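Local coordinates for minor capsid protein (Cafeteriavirus-dependent mavirus, PDB 6G42) that forms the pentons of the mavirus capsid as a five-chain single jelly-roll protein, probably occupying the fivefold vertices of the virophage shell, at residues C[74-80]-C[151-157]; C[113-117]-C[130-134]. All coordinates share one frame; numbering follows the deposited sequence.

How the contacts relate
Both contacts belong to the same compact region between strands 49-62 and 201-207, and they show how a sheet and the layer packed on it use different chemistry. Contact 1 lies within one sheet: strands 74-79 and 154-158 pair edge to edge, mainly through backbone hydrogen bonds, and reach an exposed end at Arg80. Contact 2 is more buried and joins helix 106-120 to the start of strand 132-136 through side chains, with a single hydrogen bond between the segments. The two meet where Val75 packs on Thr116 and Leu117, and where Ile156 packs on Pro131, so one face of the sheet packs against the helix and the segment beside it.

Contact 1 (C[74-80]-C[151-157]); sequences QVGIFNR and RNGHFIM
The guanidinium of Arg80 and the ring of Phe155 meet with their planes nearly perpendicular, 85° apart, NH2 of Arg80 lying 3.5 Å from CZ of Phe155. One face of the guanidinium lies against the carbonyl oxygen of Arg151, close but not hydrogen-bonded, while Asn152 O sits at its edge, near the plane, and accepts a hydrogen bond from Arg80 NH1 at 3.2 Å. The donor rises out of the plane of that carbonyl. An extended chain from CG to NE carries the Arg80 group across the last turn of helix 148-153. At the edge of the Phe155 ring comes CD2 of Phe78, 4.2 Å from CD2 of Phe155; both side chains also touch Leu180 of strand 179-181. On the other sheet face, Phe78 O lies at the edge of the His154 ring, and CG2 of Ile77 lies 4.0 Å from CB of His154.

Between these two faces runs an antiparallel ladder, the strand axes at 161°. Gly76 with Met157 and Phe78 with Phe155 are the hydrogen-bonded pairs; Ile77 with Ile156 and Asn79 with His154 are the non-hydrogen-bonded ones. Phe155 N gives a bond of 2.9 Å to Phe78 O, and its return bond is weak. Met157, SD carried outward by a nearly straight chi2 (163°), lies against the backbone of Gly76, with SD 4.0 Å from CB of Phe78. Beyond the ladder, Arg80 N makes a hydrogen bond of 3.1 Å to Gly153 O.

Two inner strands of a five-stranded sheet are thus paired, the second entered directly from the C-terminal end of helix 148-153. Arg80 ties that junction to strand 74-79, and the oxygens of Arg151 and Asn152 would probably stabilise its guanidinium charge.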
loop_
_atom_site.group_PDB
_atom_site.type_symbol
_atom_site.label_atom_id
_atom_site.label_comp_id
_atom_site.label_asym_id
_atom_site.label_seq_id
_atom_site.Cartn_x
_atom_site.Cartn_y
_atom_site.Cartn_z
ATOM N N GLN C 74 -3.802 22.635 -29.912
ATOM C CA GLN C 74 -4.032 22.683 -31.359
ATOM C C GLN C 74 -3.914 21.281 -31.938
ATOM O O GLN C 74 -2.917 20.596 -31.697
ATOM C CB GLN C 74 -2.998 23.554 -32.077
ATOM C CG GLN C 74 -3.070 25.045 -31.796
ATOM C CD GLN C 74 -2.096 25.855 -32.648
ATOM O OE1 GLN C 74 -1.635 25.403 -33.701
ATOM N NE2 GLN C 74 -1.780 27.065 -32.190
ATOM N N VAL C 75 -4.921 20.869 -32.704
ATOM C CA VAL C 75 -4.838 19.636 -33.506
ATOM C C VAL C 75 -4.559 19.980 -34.966
ATOM O O VAL C 75 -4.636 21.141 -35.366
ATOM C CB VAL C 75 -6.091 18.732 -33.389
ATOM C CG1 VAL C 75 -6.198 18.167 -31.982
ATOM C CG2 VAL C 75 -7.374 19.455 -33.786
ATOM N N GLY C 76 -4.215 18.962 -35.747
ATOM C CA GLY C 76 -3.938 19.129 -37.174
ATOM C C GLY C 76 -3.986 17.817 -37.925
ATOM O O GLY C 76 -4.107 16.752 -37.321
ATOM N N ILE C 77 -3.907 17.900 -39.251
ATOM C CA ILE C 77 -3.913 16.710 -40.112
ATOM C C ILE C 77 -2.801 16.808 -41.147
ATOM O O ILE C 77 -2.672 17.819 -41.838
ATOM C CB ILE C 77 -5.274 16.501 -40.800
ATOM C CG1 ILE C 77 -6.382 16.605 -39.748
ATOM C CG2 ILE C 77 -5.302 15.154 -41.520
ATOM C CD1 ILE C 77 -7.752 16.163 -40.191
ATOM N N PHE C 78 -2.020 15.732 -41.243
ATOM C CA PHE C 78 -0.830 15.654 -42.087
ATOM C C PHE C 78 -1.042 14.559 -43.124
ATOM O O PHE C 78 -1.238 13.394 -42.769
ATOM C CB PHE C 78 0.387 15.331 -41.218
ATOM C CG PHE C 78 1.702 15.384 -41.947
ATOM C CD1 PHE C 78 2.348 16.596 -42.154
ATOM C CD2 PHE C 78 2.312 14.217 -42.401
ATOM C CE1 PHE C 78 3.569 16.645 -42.815
ATOM C CE2 PHE C 78 3.532 14.259 -43.062
ATOM C CZ PHE C 78 4.163 15.475 -43.268
ATOM N N ASN C 79 -1.017 14.940 -44.399
ATOM C CA ASN C 79 -1.176 13.998 -45.506
ATOM C C ASN C 79 0.174 13.348 -45.808
ATOM O O ASN C 79 1.196 14.033 -45.839
ATOM C CB ASN C 79 -1.706 14.726 -46.748
ATOM C CG ASN C 79 -2.252 13.779 -47.816
ATOM O OD1 ASN C 79 -2.372 12.569 -47.610
ATOM N ND2 ASN C 79 -2.595 14.341 -48.971
ATOM N N ARG C 80 0.169 12.035 -46.022
ATOM C CA ARG C 80 1.396 11.295 -46.346
ATOM C C ARG C 80 1.812 11.476 -47.800
ATOM O O ARG C 80 2.981 11.754 -48.075
ATOM C CB ARG C 80 1.236 9.803 -46.057
ATOM C CG ARG C 80 1.462 9.417 -44.606
ATOM C CD ARG C 80 1.035 7.980 -44.399
ATOM N NE ARG C 80 1.655 7.316 -43.258
ATOM C CZ ARG C 80 1.447 6.040 -42.931
ATOM N NH1 ARG C 80 0.629 5.275 -43.652
ATOM N NH2 ARG C 80 2.058 5.516 -41.876
ATOM N N ARG C 151 -5.501 5.697 -41.661
ATOM C CA ARG C 151 -4.127 5.447 -41.197
ATOM C C ARG C 151 -3.106 5.335 -42.332
ATOM O O ARG C 151 -1.954 5.744 -42.169
ATOM C CB ARG C 151 -4.079 4.182 -40.336
ATOM C CG ARG C 151 -4.617 4.369 -38.926
ATOM C CD ARG C 151 -4.750 3.032 -38.211
ATOM N NE ARG C 151 -6.068 2.418 -38.401
ATOM C CZ ARG C 151 -6.348 1.120 -38.252
ATOM N NH1 ARG C 151 -5.407 0.239 -37.924
ATOM N NH2 ARG C 151 -7.591 0.689 -38.448
ATOM N N ASN C 152 -3.529 4.765 -43.460
ATOM C CA ASN C 152 -2.704 4.719 -44.675
ATOM C C ASN C 152 -2.536 6.110 -45.293
ATOM O O ASN C 152 -1.445 6.463 -45.742
ATOM C CB ASN C 152 -3.305 3.758 -45.712
ATOM C CG ASN C 152 -3.216 2.297 -45.284
ATOM O OD1 ASN C 152 -2.163 1.831 -44.846
ATOM N ND2 ASN C 152 -4.320 1.566 -45.419
ATOM N N GLY C 153 -3.618 6.887 -45.304
ATOM C CA GLY C 153 -3.619 8.226 -45.894
ATOM C C GLY C 153 -2.977 9.310 -45.044
ATOM O O GLY C 153 -2.037 9.974 -45.482
ATOM N N HIS C 154 -3.490 9.482 -43.828
ATOM C CA HIS C 154 -3.193 10.661 -43.001
ATOM C C HIS C 154 -2.718 10.334 -41.584
ATOM O O HIS C 154 -2.776 9.187 -41.135
ATOM C CB HIS C 154 -4.440 11.549 -42.909
ATOM C CG HIS C 154 -5.063 11.864 -44.234
ATOM N ND1 HIS C 154 -5.991 11.044 -44.839
ATOM C CD2 HIS C 154 -4.888 12.913 -45.071
ATOM C CE1 HIS C 154 -6.366 11.575 -45.989
ATOM N NE2 HIS C 154 -5.711 12.711 -46.153
ATOM N N PHE C 155 -2.243 11.375 -40.903
ATOM C CA PHE C 155 -1.920 11.342 -39.475
ATOM C C PHE C 155 -2.728 12.398 -38.725
ATOM O O PHE C 155 -3.262 13.329 -39.329
ATOM C CB PHE C 155 -0.441 11.659 -39.256
ATOM C CG PHE C 155 0.484 10.497 -39.459
ATOM C CD1 PHE C 155 0.315 9.315 -38.742
ATOM C CD2 PHE C 155 1.570 10.602 -40.328
ATOM C CE1 PHE C 155 1.186 8.249 -38.914
ATOM C CE2 PHE C 155 2.447 9.542 -40.501
ATOM C CZ PHE C 155 2.254 8.364 -39.794
ATOM N N ILE C 156 -2.797 12.242 -37.404
ATOM C CA ILE C 156 -3.293 13.282 -36.497
ATOM C C ILE C 156 -2.075 13.966 -35.874
ATOM O O ILE C 156 -1.133 13.293 -35.451
ATOM C CB ILE C 156 -4.187 12.699 -35.382
ATOM C CG1 ILE C 156 -5.434 12.036 -35.983
ATOM C CG2 ILE C 156 -4.611 13.788 -34.394
ATOM C CD1 ILE C 156 -6.163 11.105 -35.033
ATOM N N MET C 157 -2.116 15.298 -35.812
ATOM C CA MET C 157 -1.034 16.120 -35.250
ATOM C C MET C 157 -1.455 16.705 -33.910
ATOM O O MET C 157 -2.581 17.168 -33.770
ATOM C CB MET C 157 -0.708 17.293 -36.174
ATOM C CG MET C 157 -0.130 16.925 -37.529
ATOM S SD MET C 157 -0.240 18.304 -38.686
ATOM C CE MET C 157 0.773 19.548 -37.889
#

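Contact 2 (C[113-117]-C[130-134])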
loop_
_atom_site.group_PDB
_atom_site.type_symbol
_atom_site.label_atom_id
_atom_site.label_comp_id
_atom_site.label_asym_id
_atom_site.label_seq_id
_atom_site.Cartn_x
_atom_site.Cartn_y
_atom_site.Cartn_z
ATOM N N ILE C 113 -12.146 18.312 -27.908
ATOM C CA ILE C 113 -11.045 17.969 -28.812
ATOM C C ILE C 113 -11.589 17.281 -30.072
ATOM O O ILE C 113 -11.064 17.484 -31.166
ATOM C CB ILE C 113 -9.982 17.092 -28.094
ATOM C CG1 ILE C 113 -9.247 17.929 -27.031
ATOM C CG2 ILE C 113 -8.965 16.505 -29.076
ATOM C CD1 ILE C 113 -8.498 17.122 -25.988
ATOM N N ASN C 114 -12.642 16.482 -29.902
ATOM C CA ASN C 114 -13.276 15.751 -31.006
ATOM C C ASN C 114 -13.966 16.657 -32.024
ATOM O O ASN C 114 -13.792 16.478 -33.227
ATOM C CB ASN C 114 -14.294 14.739 -30.461
ATOM C CG ASN C 114 -14.642 13.654 -31.467
ATOM O OD1 ASN C 114 -13.797 13.227 -32.254
ATOM N ND2 ASN C 114 -15.888 13.198 -31.443
ATOM N N GLU C 115 -14.756 17.613 -31.535
ATOM C CA GLU C 115 -15.476 18.563 -32.401
ATOM C C GLU C 115 -14.533 19.490 -33.181
ATOM O O GLU C 115 -14.828 19.859 -34.321
ATOM C CB GLU C 115 -16.475 19.389 -31.581
ATOM C CG GLU C 115 -17.657 18.581 -31.057
ATOM C CD GLU C 115 -18.585 19.375 -30.147
ATOM O OE1 GLU C 115 -18.277 20.539 -29.812
ATOM O OE2 GLU C 115 -19.637 18.825 -29.756
ATOM N N THR C 116 -13.417 19.864 -32.558
ATOM C CA THR C 116 -12.326 20.580 -33.235
ATOM C C THR C 116 -11.762 19.743 -34.386
ATOM O O THR C 116 -11.528 20.250 -35.482
ATOM C CB THR C 116 -11.178 20.898 -32.257
ATOM O OG1 THR C 116 -11.712 21.504 -31.079
ATOM C CG2 THR C 116 -10.151 21.840 -32.887
ATOM N N LEU C 117 -11.544 18.461 -34.108
ATOM C CA LEU C 117 -11.016 17.517 -35.083
ATOM C C LEU C 117 -12.011 17.220 -36.208
ATOM O O LEU C 117 -11.620 17.095 -37.369
ATOM C CB LEU C 117 -10.604 16.223 -34.375
ATOM C CG LEU C 117 -9.599 15.313 -35.078
ATOM C CD1 LEU C 117 -8.246 15.987 -35.271
ATOM C CD2 LEU C 117 -9.434 14.040 -34.268
ATOM N N ILE C 130 -13.408 9.964 -40.708
ATOM C CA ILE C 130 -13.139 11.016 -39.718
ATOM C C ILE C 130 -12.796 10.347 -38.376
ATOM O O ILE C 130 -13.567 9.512 -37.898
ATOM C CB ILE C 130 -14.336 11.998 -39.564
ATOM C CG1 ILE C 130 -14.558 12.755 -40.888
ATOM C CG2 ILE C 130 -14.102 12.972 -38.407
ATOM C CD1 ILE C 130 -15.694 13.761 -40.894
ATOM N N PRO C 131 -11.634 10.697 -37.778
ATOM C CA PRO C 131 -11.233 10.080 -36.505
ATOM C C PRO C 131 -12.028 10.592 -35.294
ATOM O O PRO C 131 -12.447 11.754 -35.274
ATOM C CB PRO C 131 -9.747 10.448 -36.388
ATOM C CG PRO C 131 -9.596 11.694 -37.179
ATOM C CD PRO C 131 -10.605 11.624 -38.286
ATOM N N VAL C 132 -12.223 9.717 -34.306
ATOM C CA VAL C 132 -12.961 10.044 -33.074
ATOM C C VAL C 132 -12.028 10.046 -31.855
ATOM O O VAL C 132 -11.528 8.994 -31.443
ATOM C CB VAL C 132 -14.125 9.056 -32.817
ATOM C CG1 VAL C 132 -14.906 9.441 -31.561
ATOM C CG2 VAL C 132 -15.060 9.005 -34.017
ATOM N N PHE C 133 -11.806 11.232 -31.288
ATOM C CA PHE C 133 -11.120 11.380 -30.005
ATOM C C PHE C 133 -12.173 11.273 -28.897
ATOM O O PHE C 133 -13.239 11.884 -28.998
ATOM C CB PHE C 133 -10.403 12.734 -29.945
ATOM C CG PHE C 133 -9.457 12.879 -28.779
ATOM C CD1 PHE C 133 -9.900 13.377 -27.565
ATOM C CD2 PHE C 133 -8.121 12.528 -28.904
ATOM C CE1 PHE C 133 -9.034 13.512 -26.489
ATOM C CE2 PHE C 133 -7.247 12.662 -27.832
ATOM C CZ PHE C 133 -7.704 13.155 -26.620
ATOM N N SER C 134 -11.878 10.499 -27.854
ATOM C CA SER C 134 -12.824 10.292 -26.748
ATOM C C SER C 134 -12.125 9.967 -25.429
ATOM O O SER C 134 -10.917 9.747 -25.391
ATOM C CB SER C 134 -13.817 9.174 -27.092
ATOM O OG SER C 134 -13.186 7.901 -27.077
#
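Apolar packing joins helix 106-120 to strand 132-136 first through Ile113 and Phe133. CG2 of Ile113 rests over one face of the Phe133 ring, 3.8 Å from its centroid and 19° off the normal, a CH-pi contact displaced toward the rim of the ring. The second branch of the isoleucine continues along the same ring, CD1 of Ile113 lying 3.7 Å from CE1 of Phe133. In Phe133, CG anti to the backbone N sets the ring beneath Ile113, with one face against CG2. One turn further along the helix, Leu117 crosses Pro131 at about a right angle and sets CD2 3.7 Å from CG of the proline. Pro131 and Phe133 also touch Ile156 and Phe158 of strand 154-158, which places this layer against the neighbouring sheet.

The polar part is a single hydrogen bond. Phe133 N donates to OD1 of Asn114 over 3.0 Å, with an N-H...O angle of 145°; the donor stands well above the amide plane, 59° out of it, and so does not use a lone pair. Asn114 brings its amide across to the strand, and OD1 also lies 3.4 Å from CA of Val132. The other side of the strand bonds normally, Val132 and Ser134 pairing with Thr145 and Glu143 of strand 141-145.

Strand 132-136 is an outermost strand of its sheet within the chain, and Phe133 N points to the helix instead of to another strand. The Asn114 amide oxygen therefore supplies the acceptor that this edge N-H needs, while Ile113 on Phe133 and Leu117 on Pro131 form the apolar part of the interface between the helix and the start of the strand.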